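Local coordinates for protein L-lysine 6-monooxygenase involved in desferrioxamine biosynthesis (Erwinia amylovora CFBP1430, PDB 5O8R) that catalyses the FAD- and NADPH-dependent N6-hydroxylation of L-lysine, a step in the biosynthesis of the siderophore desferrioxamine, at residues Thr196-Gly201 and Met338-His343; Pro233-Lys238 and Lys268-Gly273. All coordinates share one frame; numbering follows the deposited sequence. Where two conformers were deposited one is given.

Overall arrangement
Both contacts touch the same NADP molecule, and contact 2 is nested within the chain loop that contact 1 closes; their centres lie about 17 Å apart, with nearest atoms about 5 Å apart. Contact 1 is buried and joins the ends of two parallel strands of the NADP-binding sheet, where one backbone bond ties the segments and apolar side chains and glycines line the adenosine and pyrophosphate. Contact 2 is partly buried, joins two loops without regular structure and borders a second subunit. Its chemistry is more polar: a backbone bond and an amide-carboxylate bond hold the loops together, while Lys272 of 268-273 donates to the pyrophosphate.

Contact 1 (Thr196-Gly201 and Met338-His343); sequences TVLGSG and MATGYH. With NAP (NADP nicotinamide-adenine-dinucleotide phosphate), chain D.
Leu198 and Met338 form a parallel beta bridge at the ends of strands 194-198 and 335-338, their CA atoms 5.1 Å apart. One backbone hydrogen bond joins the segments, from Ala339 N to Leu198 O at 2.8 Å, with an angle of 152° at the hydrogen.

The apolar contacts gather round the bridge. Leu198 and Met338 lie side by side and point the same way, and CD2 of Leu198 touches SD of Met338 at 3.7 Å. With its CG anti to the backbone N (chi1 -171°), the Met338 chain then bends twice, which carries the sulfur alongside the leucine. The same Leu198 CD2 meets the methyl CG2 of Thr340 at 3.8 Å and C2A of the NADP adenine at 3.7 Å, so one leucine branch packs against both protein and cofactor. Thr340 presents its methyl here, while its hydroxyl is hydrogen-bonded to the carbonyl of Trp164.

Polar contacts to NADP follow where the strands end. Ser200 N donates to the ribose hydroxyl O3B at 2.8 Å, and Ser200 OG lies near both that oxygen and Thr226 OG1. The cofactor also lies against glycine backbone: CA of Gly201 is 3.4 Å from the phosphate oxygen O2N, and CA of Gly199 is 3.4 Å from the ribose oxygen O4B. Gly199 and Gly201, with Ala204, match the GxGxxA pattern of a Rossmann-type dinucleotide site, in keeping with the bound NADP.

Gly201 occupies the N-cap position of helix 202-212, whose Ala204 packs on both Val197 and Ala339. In the five-stranded parallel sheet, strand 194-198 runs between 335-338 and 221-225, and the second segment ends in strand 342-343, which pairs antiparallel with 162-163.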
loop_
_atom_site.group_PDB
_atom_site.type_symbol
_atom_site.label_atom_id
_atom_site.label_comp_id
_atom_site.label_asym_id
_atom_site.label_seq_id
_atom_site.Cartn_x
_atom_site.Cartn_y
_atom_site.Cartn_z
ATOM N N THR A 196 32.182 -0.961 -4.825
ATOM C CA THR A 196 31.431 -0.836 -6.050
ATOM C C THR A 196 30.701 -2.111 -6.214
ATOM O O THR A 196 31.216 -3.137 -5.883
ATOM C CB THR A 196 32.407 -0.673 -7.203
ATOM O OG1 THR A 196 33.048 0.578 -7.036
ATOM C CG2 THR A 196 31.734 -0.731 -8.534
ATOM N N VAL A 197 29.512 -2.056 -6.764
ATOM C CA VAL A 197 28.652 -3.215 -6.831
ATOM C C VAL A 197 28.309 -3.345 -8.248
ATOM O O VAL A 197 27.775 -2.415 -8.813
ATOM C CB VAL A 197 27.413 -3.036 -5.968
ATOM C CG1 VAL A 197 26.445 -4.158 -6.191
ATOM C CG2 VAL A 197 27.824 -3.064 -4.515
ATOM N N LEU A 198 28.670 -4.481 -8.835
ATOM C CA LEU A 198 28.638 -4.635 -10.272
ATOM C C LEU A 198 27.590 -5.661 -10.643
ATOM O O LEU A 198 27.645 -6.785 -10.183
ATOM C CB LEU A 198 30.003 -5.029 -10.757
ATOM C CG LEU A 198 29.988 -4.890 -12.278
ATOM C CD1 LEU A 198 31.087 -3.996 -12.792
ATOM C CD2 LEU A 198 30.105 -6.250 -12.907
ATOM N N GLY A 199 26.621 -5.258 -11.454
ATOM C CA GLY A 199 25.411 -6.069 -11.744
ATOM C C GLY A 199 24.172 -5.442 -11.117
ATOM O O GLY A 199 24.307 -4.789 -10.085
ATOM N N SER A 200 22.998 -5.578 -11.756
ATOM C CA SER A 200 21.772 -4.920 -11.262
ATOM C C SER A 200 20.574 -5.836 -11.116
ATOM O O SER A 200 19.420 -5.385 -11.151
ATOM C CB SER A 200 21.411 -3.689 -12.107
ATOM O OG SER A 200 21.133 -4.039 -13.451
ATOM N N GLY A 201 20.842 -7.105 -10.889
ATOM C CA GLY A 201 19.821 -7.969 -10.403
ATOM C C GLY A 201 19.474 -7.742 -8.938
ATOM O O GLY A 201 19.962 -6.804 -8.306
ATOM N N MET A 338 30.880 -8.509 -6.967
ATOM C CA MET A 338 30.566 -8.904 -8.305
ATOM C C MET A 338 29.237 -9.676 -8.252
ATOM O O MET A 338 29.195 -10.839 -7.911
ATOM C CB MET A 338 31.690 -9.739 -8.815
ATOM C CG MET A 338 31.531 -10.006 -10.290
ATOM S SD MET A 338 32.271 -8.719 -11.282
ATOM C CE MET A 338 33.945 -8.766 -10.657
ATOM N N ALA A 339 28.143 -8.995 -8.586
ATOM C CA ALA A 339 26.782 -9.456 -8.300
ATOM C C ALA A 339 26.206 -9.856 -9.627
ATOM O O ALA A 339 25.136 -9.384 -10.049
ATOM C CB ALA A 339 25.972 -8.332 -7.637
ATOM N N THR A 340 26.932 -10.753 -10.275
ATOM C CA THR A 340 26.734 -11.062 -11.702
ATOM C C THR A 340 26.063 -12.386 -11.930
ATOM O O THR A 340 25.918 -12.811 -13.078
ATOM C CB THR A 340 28.075 -11.055 -12.457
ATOM O OG1 THR A 340 29.062 -11.807 -11.727
ATOM C CG2 THR A 340 28.553 -9.649 -12.573
ATOM N N GLY A 341 25.653 -13.037 -10.845
ATOM C CA GLY A 341 24.774 -14.175 -10.953
ATOM C C GLY A 341 25.375 -15.568 -10.884
ATOM O O GLY A 341 26.354 -15.810 -10.155
ATOM N N TYR A 342 24.704 -16.486 -11.592
ATOM C CA TYR A 342 24.941 -17.926 -11.522
ATOM C C TYR A 342 24.779 -18.431 -12.939
ATOM O O TYR A 342 24.050 -17.821 -13.691
ATOM C CB TYR A 342 23.910 -18.512 -10.586
ATOM C CG TYR A 342 24.127 -18.015 -9.166
ATOM C CD1 TYR A 342 23.678 -16.784 -8.731
ATOM C CD2 TYR A 342 24.820 -18.764 -8.287
ATOM C CE1 TYR A 342 23.943 -16.339 -7.440
ATOM C CE2 TYR A 342 25.079 -18.349 -6.993
ATOM C CZ TYR A 342 24.661 -17.142 -6.565
ATOM O OH TYR A 342 24.977 -16.809 -5.251
ATOM N N HIS A 343 25.456 -19.498 -13.333
ATOM C CA HIS A 343 25.300 -20.024 -14.698
ATOM C C HIS A 343 25.377 -21.556 -14.502
ATOM O O HIS A 343 26.056 -21.978 -13.565
ATOM C CB HIS A 343 26.365 -19.396 -15.674
ATOM C CG HIS A 343 25.987 -18.035 -16.261
ATOM N ND1 HIS A 343 25.615 -17.859 -17.582
ATOM C CD2 HIS A 343 25.961 -16.794 -15.712
ATOM C CE1 HIS A 343 25.366 -16.581 -17.813
ATOM N NE2 HIS A 343 25.569 -15.914 -16.694
HETATM P PA NAP D . 21.208 -11.720 -12.223
HETATM O O1A NAP D . 21.574 -12.884 -13.170
HETATM O O2A NAP D . 19.947 -10.866 -12.450
HETATM O O5B NAP D . 22.444 -10.710 -11.987
HETATM C C5B NAP D . 23.238 -10.399 -13.121
HETATM C C4B NAP D . 23.451 -8.915 -13.235
HETATM O O4B NAP D . 24.825 -8.883 -13.548
HETATM C C3B NAP D . 22.614 -8.263 -14.360
HETATM O O3B NAP D . 22.161 -6.896 -14.093
HETATM C C2B NAP D . 23.606 -8.430 -15.506
HETATM O O2B NAP D . 23.357 -7.574 -16.643
HETATM C C1B NAP D . 24.914 -8.174 -14.759
HETATM N N9A NAP D . 26.141 -8.504 -15.531
HETATM C C8A NAP D . 26.573 -9.670 -16.094
HETATM N N7A NAP D . 27.765 -9.454 -16.751
HETATM C C5A NAP D . 28.066 -8.159 -16.580
HETATM C C6A NAP D . 29.129 -7.252 -16.986
HETATM N N6A NAP D . 30.110 -7.776 -17.694
HETATM N N1A NAP D . 29.092 -5.938 -16.638
HETATM C C2A NAP D . 28.087 -5.417 -15.881
HETATM N N3A NAP D . 27.045 -6.178 -15.452
HETATM C C4A NAP D . 27.001 -7.524 -15.781
HETATM O O3 NAP D . 21.141 -12.525 -10.821
HETATM P PN NAP D . 21.314 -12.073 -9.285
HETATM O O1N NAP D . 22.257 -13.084 -8.705
HETATM O O2N NAP D . 21.645 -10.542 -9.144
HETATM O O5D NAP D . 19.854 -12.538 -8.711
HETATM C C5D NAP D . 18.694 -12.796 -9.539
HETATM C C4D NAP D . 18.667 -14.230 -10.101
HETATM O O4D NAP D . 18.491 -15.045 -8.957
HETATM C C3D NAP D . 17.526 -14.506 -11.115
HETATM O O3D NAP D . 17.876 -15.215 -12.337
HETATM C C2D NAP D . 16.492 -15.269 -10.313
HETATM O O2D NAP D . 16.159 -16.541 -10.898
HETATM C C1D NAP D . 17.119 -15.438 -8.910
HETATM N N1N NAP D . 16.449 -14.752 -7.781
HETATM C C2N NAP D . 17.181 -14.477 -6.660
HETATM C C3N NAP D . 16.550 -13.883 -5.557
HETATM C C7N NAP D . 17.271 -13.535 -4.300
HETATM O O7N NAP D . 16.666 -13.679 -3.219
HETATM N N7N NAP D . 18.513 -13.060 -4.448
HETATM C C4N NAP D . 15.189 -13.577 -5.604
HETATM C C5N NAP D . 14.467 -13.864 -6.757
HETATM C C6N NAP D . 15.115 -14.466 -7.829
HETATM P P2B NAP D . 22.196 -7.910 -17.720
HETATM O O1X NAP D . 22.633 -7.162 -18.982
HETATM O O2X NAP D . 20.895 -7.425 -17.087
HETATM O O3X NAP D . 22.227 -9.423 -17.826
#

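Contact 2 (Pro233-Lys238 and Lys268-Gly273); sequences PLEYTK and KNLYKG. With NAP (NADP nicotinamide-adenine-dinucleotide phosphate), chain D.
One carbonyl, Asn269 O, receives two donors from the facing loop: the backbone N-H of Glu235 at 2.8 Å and, as a CA-H...O contact, Leu234 CA at 3.5 Å. The N-H bond is nearly straight, 169° at the hydrogen. Both segments are irregular loops beside the NADP site of the Rossmann-type domain, one following strand 221-225 and the other leading to helix 276-290.

A second bond runs between side chains: Asn269 ND2 donates to Glu235 OE1 at 3.1 Å. It reaches the anti side of that oxygen, somewhat out of the carboxylate plane, with the carboxylate and amide planes turned 48° apart. The other oxygen, OE2, is bonded to Thr240 OG1 and makes a salt bridge to Arg230 of a second subunit, so the carboxylate links both loops to the subunit interface.

Leu234 fills the turn of 268-273. Its CG stands anti to the backbone N (chi1 172°), directing CD1 to 3.3 Å from Leu270 O, while CB rests 3.6 Å from Gly273 O. Gly273 lies against the backbone of Pro233 and Leu234.

On the cofactor, the end of Lys268 lies near the 2'-phosphate. The Lys272 chain passes along the NADP pyrophosphate, and its NZ donates to O1A at 3.0 Å.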
loop_
_atom_site.group_PDB
_atom_site.type_symbol
_atom_site.label_atom_id
_atom_site.label_comp_id
_atom_site.label_asym_id
_atom_site.label_seq_id
_atom_site.Cartn_x
_atom_site.Cartn_y
_atom_site.Cartn_z
ATOM N N PRO A 233 12.578 -2.819 -12.352
ATOM C CA PRO A 233 11.840 -3.710 -11.499
ATOM C C PRO A 233 11.463 -5.004 -12.202
ATOM O O PRO A 233 11.258 -5.029 -13.419
ATOM C CB PRO A 233 10.564 -2.914 -11.183
ATOM C CG PRO A 233 10.343 -2.128 -12.420
ATOM C CD PRO A 233 11.708 -1.776 -12.927
ATOM N N LEU A 234 11.338 -6.051 -11.411
ATOM C CA LEU A 234 10.802 -7.305 -11.866
ATOM C C LEU A 234 9.296 -7.137 -12.141
ATOM O O LEU A 234 8.581 -6.810 -11.231
ATOM C CB LEU A 234 11.019 -8.338 -10.768
ATOM C CG LEU A 234 10.344 -9.692 -11.015
ATOM C CD1 LEU A 234 11.213 -10.449 -11.998
ATOM C CD2 LEU A 234 10.052 -10.499 -9.744
ATOM N N GLU A 235 8.802 -7.395 -13.355
ATOM C CA GLU A 235 7.375 -7.103 -13.700
ATOM C C GLU A 235 6.402 -7.984 -12.955
ATOM O O GLU A 235 6.238 -9.135 -13.272
ATOM C CB GLU A 235 7.119 -7.236 -15.207
ATOM C CG GLU A 235 5.821 -6.626 -15.738
ATOM C CD GLU A 235 5.888 -6.385 -17.261
ATOM O OE1 GLU A 235 6.923 -5.854 -17.741
ATOM O OE2 GLU A 235 4.937 -6.741 -18.008
ATOM N N TYR A 236 5.731 -7.396 -11.983
ATOM C CA TYR A 236 4.823 -8.110 -11.117
ATOM C C TYR A 236 3.306 -7.806 -11.326
ATOM O O TYR A 236 2.436 -8.088 -10.462
ATOM C CB TYR A 236 5.240 -7.851 -9.673
ATOM C CG TYR A 236 5.142 -9.103 -8.824
ATOM C CD1 TYR A 236 5.936 -10.234 -9.120
ATOM C CD2 TYR A 236 4.246 -9.170 -7.728
ATOM C CE1 TYR A 236 5.840 -11.388 -8.349
ATOM C CE2 TYR A 236 4.145 -10.310 -6.952
ATOM C CZ TYR A 236 4.936 -11.426 -7.259
ATOM O OH TYR A 236 4.833 -12.577 -6.491
ATOM N N THR A 237 2.973 -7.282 -12.488
ATOM C CA THR A 237 1.594 -6.955 -12.743
ATOM C C THR A 237 0.928 -8.199 -13.242
ATOM O O THR A 237 1.535 -9.007 -13.970
ATOM C CB THR A 237 1.455 -5.786 -13.705
ATOM O OG1 THR A 237 2.339 -5.959 -14.829
ATOM C CG2 THR A 237 1.830 -4.524 -12.956
ATOM N N LYS A 238 -0.331 -8.323 -12.837
ATOM C CA LYS A 238 -0.998 -9.611 -12.748
ATOM C C LYS A 238 -1.357 -10.191 -14.067
ATOM O O LYS A 238 -1.277 -11.408 -14.241
ATOM C CB LYS A 238 -2.234 -9.484 -11.906
ATOM C CG LYS A 238 -1.907 -9.157 -10.468
ATOM C CD LYS A 238 -3.177 -9.032 -9.689
ATOM C CE LYS A 238 -2.954 -9.226 -8.225
ATOM N NZ LYS A 238 -3.839 -8.288 -7.483
ATOM N N LYS A 268 14.035 -10.099 -20.381
ATOM C CA LYS A 268 14.897 -9.880 -19.211
ATOM C C LYS A 268 14.183 -9.557 -17.875
ATOM O O LYS A 268 14.495 -10.168 -16.831
ATOM C CB LYS A 268 15.896 -8.739 -19.516
ATOM C CG LYS A 268 17.277 -9.213 -19.918
ATOM C CD LYS A 268 18.043 -9.822 -18.755
ATOM C CE LYS A 268 19.480 -10.118 -19.149
ATOM N NZ LYS A 268 19.606 -10.945 -20.388
ATOM N N ASN A 269 13.243 -8.595 -17.924
ATOM C CA ASN A 269 12.606 -8.003 -16.712
ATOM C C ASN A 269 11.418 -8.798 -16.123
ATOM O O ASN A 269 10.746 -8.311 -15.190
ATOM C CB ASN A 269 12.256 -6.491 -16.919
ATOM C CG ASN A 269 10.934 -6.243 -17.656
ATOM O OD1 ASN A 269 10.822 -6.481 -18.854
ATOM N ND2 ASN A 269 9.951 -5.696 -16.940
ATOM N N LEU A 270 11.182 -10.006 -16.665
ATOM C CA LEU A 270 10.127 -10.913 -16.205
ATOM C C LEU A 270 10.640 -11.896 -15.134
ATOM O O LEU A 270 9.858 -12.394 -14.315
ATOM C CB LEU A 270 9.536 -11.695 -17.389
ATOM C CG LEU A 270 9.164 -11.095 -18.770
ATOM C CD1 LEU A 270 7.885 -11.766 -19.243
ATOM C CD2 LEU A 270 8.974 -9.587 -18.868
ATOM N N TYR A 271 11.948 -12.171 -15.157
ATOM C CA TYR A 271 12.617 -13.079 -14.198
ATOM C C TYR A 271 13.880 -12.500 -13.534
ATOM O O TYR A 271 14.256 -12.964 -12.452
ATOM C CB TYR A 271 12.950 -14.441 -14.855
ATOM C CG TYR A 271 14.007 -14.467 -15.998
ATOM C CD1 TYR A 271 13.793 -13.792 -17.233
ATOM C CD2 TYR A 271 15.204 -15.206 -15.866
ATOM C CE1 TYR A 271 14.726 -13.838 -18.268
ATOM C CE2 TYR A 271 16.150 -15.235 -16.898
ATOM C CZ TYR A 271 15.898 -14.562 -18.099
ATOM O OH TYR A 271 16.805 -14.594 -19.130
ATOM N N LYS A 272 14.563 -11.561 -14.203
ATOM C CA LYS A 272 15.594 -10.714 -13.591
ATOM C C LYS A 272 14.965 -9.384 -13.359
ATOM O O LYS A 272 13.891 -9.071 -13.869
ATOM C CB LYS A 272 16.814 -10.541 -14.493
ATOM C CG LYS A 272 17.519 -11.853 -14.747
ATOM C CD LYS A 272 18.618 -11.719 -15.778
ATOM C CE LYS A 272 19.531 -12.935 -15.751
ATOM N NZ LYS A 272 20.922 -12.517 -16.067
ATOM N N GLY A 273 15.641 -8.579 -12.586
ATOM C CA GLY A 273 15.029 -7.355 -12.162
ATOM C C GLY A 273 14.801 -7.437 -10.677
ATOM O O GLY A 273 14.580 -8.502 -10.100
HETATM P PA NAP D . 21.208 -11.720 -12.223
HETATM O O1A NAP D . 21.574 -12.884 -13.170
HETATM O O2A NAP D . 19.947 -10.866 -12.450
HETATM O O5B NAP D . 22.444 -10.710 -11.987
HETATM C C5B NAP D . 23.238 -10.399 -13.121
HETATM C C4B NAP D . 23.451 -8.915 -13.235
HETATM O O4B NAP D . 24.825 -8.883 -13.548
HETATM C C3B NAP D . 22.614 -8.263 -14.360
HETATM O O3B NAP D . 22.161 -6.896 -14.093
HETATM C C2B NAP D . 23.606 -8.430 -15.506
HETATM O O2B NAP D . 23.357 -7.574 -16.643
HETATM C C1B NAP D . 24.914 -8.174 -14.759
HETATM N N9A NAP D . 26.141 -8.504 -15.531
HETATM C C8A NAP D . 26.573 -9.670 -16.094
HETATM N N7A NAP D . 27.765 -9.454 -16.751
HETATM C C5A NAP D . 28.066 -8.159 -16.580
HETATM C C6A NAP D . 29.129 -7.252 -16.986
HETATM N N6A NAP D . 30.110 -7.776 -17.694
HETATM N N1A NAP D . 29.092 -5.938 -16.638
HETATM C C2A NAP D . 28.087 -5.417 -15.881
HETATM N N3A NAP D . 27.045 -6.178 -15.452
HETATM C C4A NAP D . 27.001 -7.524 -15.781
HETATM O O3 NAP D . 21.141 -12.525 -10.821
HETATM P PN NAP D . 21.314 -12.073 -9.285
HETATM O O1N NAP D . 22.257 -13.084 -8.705
HETATM O O2N NAP D . 21.645 -10.542 -9.144
HETATM O O5D NAP D . 19.854 -12.538 -8.711
HETATM C C5D NAP D . 18.694 -12.796 -9.539
HETATM C C4D NAP D . 18.667 -14.230 -10.101
HETATM O O4D NAP D . 18.491 -15.045 -8.957
HETATM C C3D NAP D . 17.526 -14.506 -11.115
HETATM O O3D NAP D . 17.876 -15.215 -12.337
HETATM C C2D NAP D . 16.492 -15.269 -10.313
HETATM O O2D NAP D . 16.159 -16.541 -10.898
HETATM C C1D NAP D . 17.119 -15.438 -8.910
HETATM N N1N NAP D . 16.449 -14.752 -7.781
HETATM C C2N NAP D . 17.181 -14.477 -6.660
HETATM C C3N NAP D . 16.550 -13.883 -5.557
HETATM C C7N NAP D . 17.271 -13.535 -4.300
HETATM O O7N NAP D . 16.666 -13.679 -3.219
HETATM N N7N NAP D . 18.513 -13.060 -4.448
HETATM C C4N NAP D . 15.189 -13.577 -5.604
HETATM C C5N NAP D . 14.467 -13.864 -6.757
HETATM C C6N NAP D . 15.115 -14.466 -7.829
HETATM P P2B NAP D . 22.196 -7.910 -17.720
HETATM O O1X NAP D . 22.633 -7.162 -18.982
HETATM O O2X NAP D . 20.895 -7.425 -17.087
HETATM O O3X NAP D . 22.227 -9.423 -17.826
#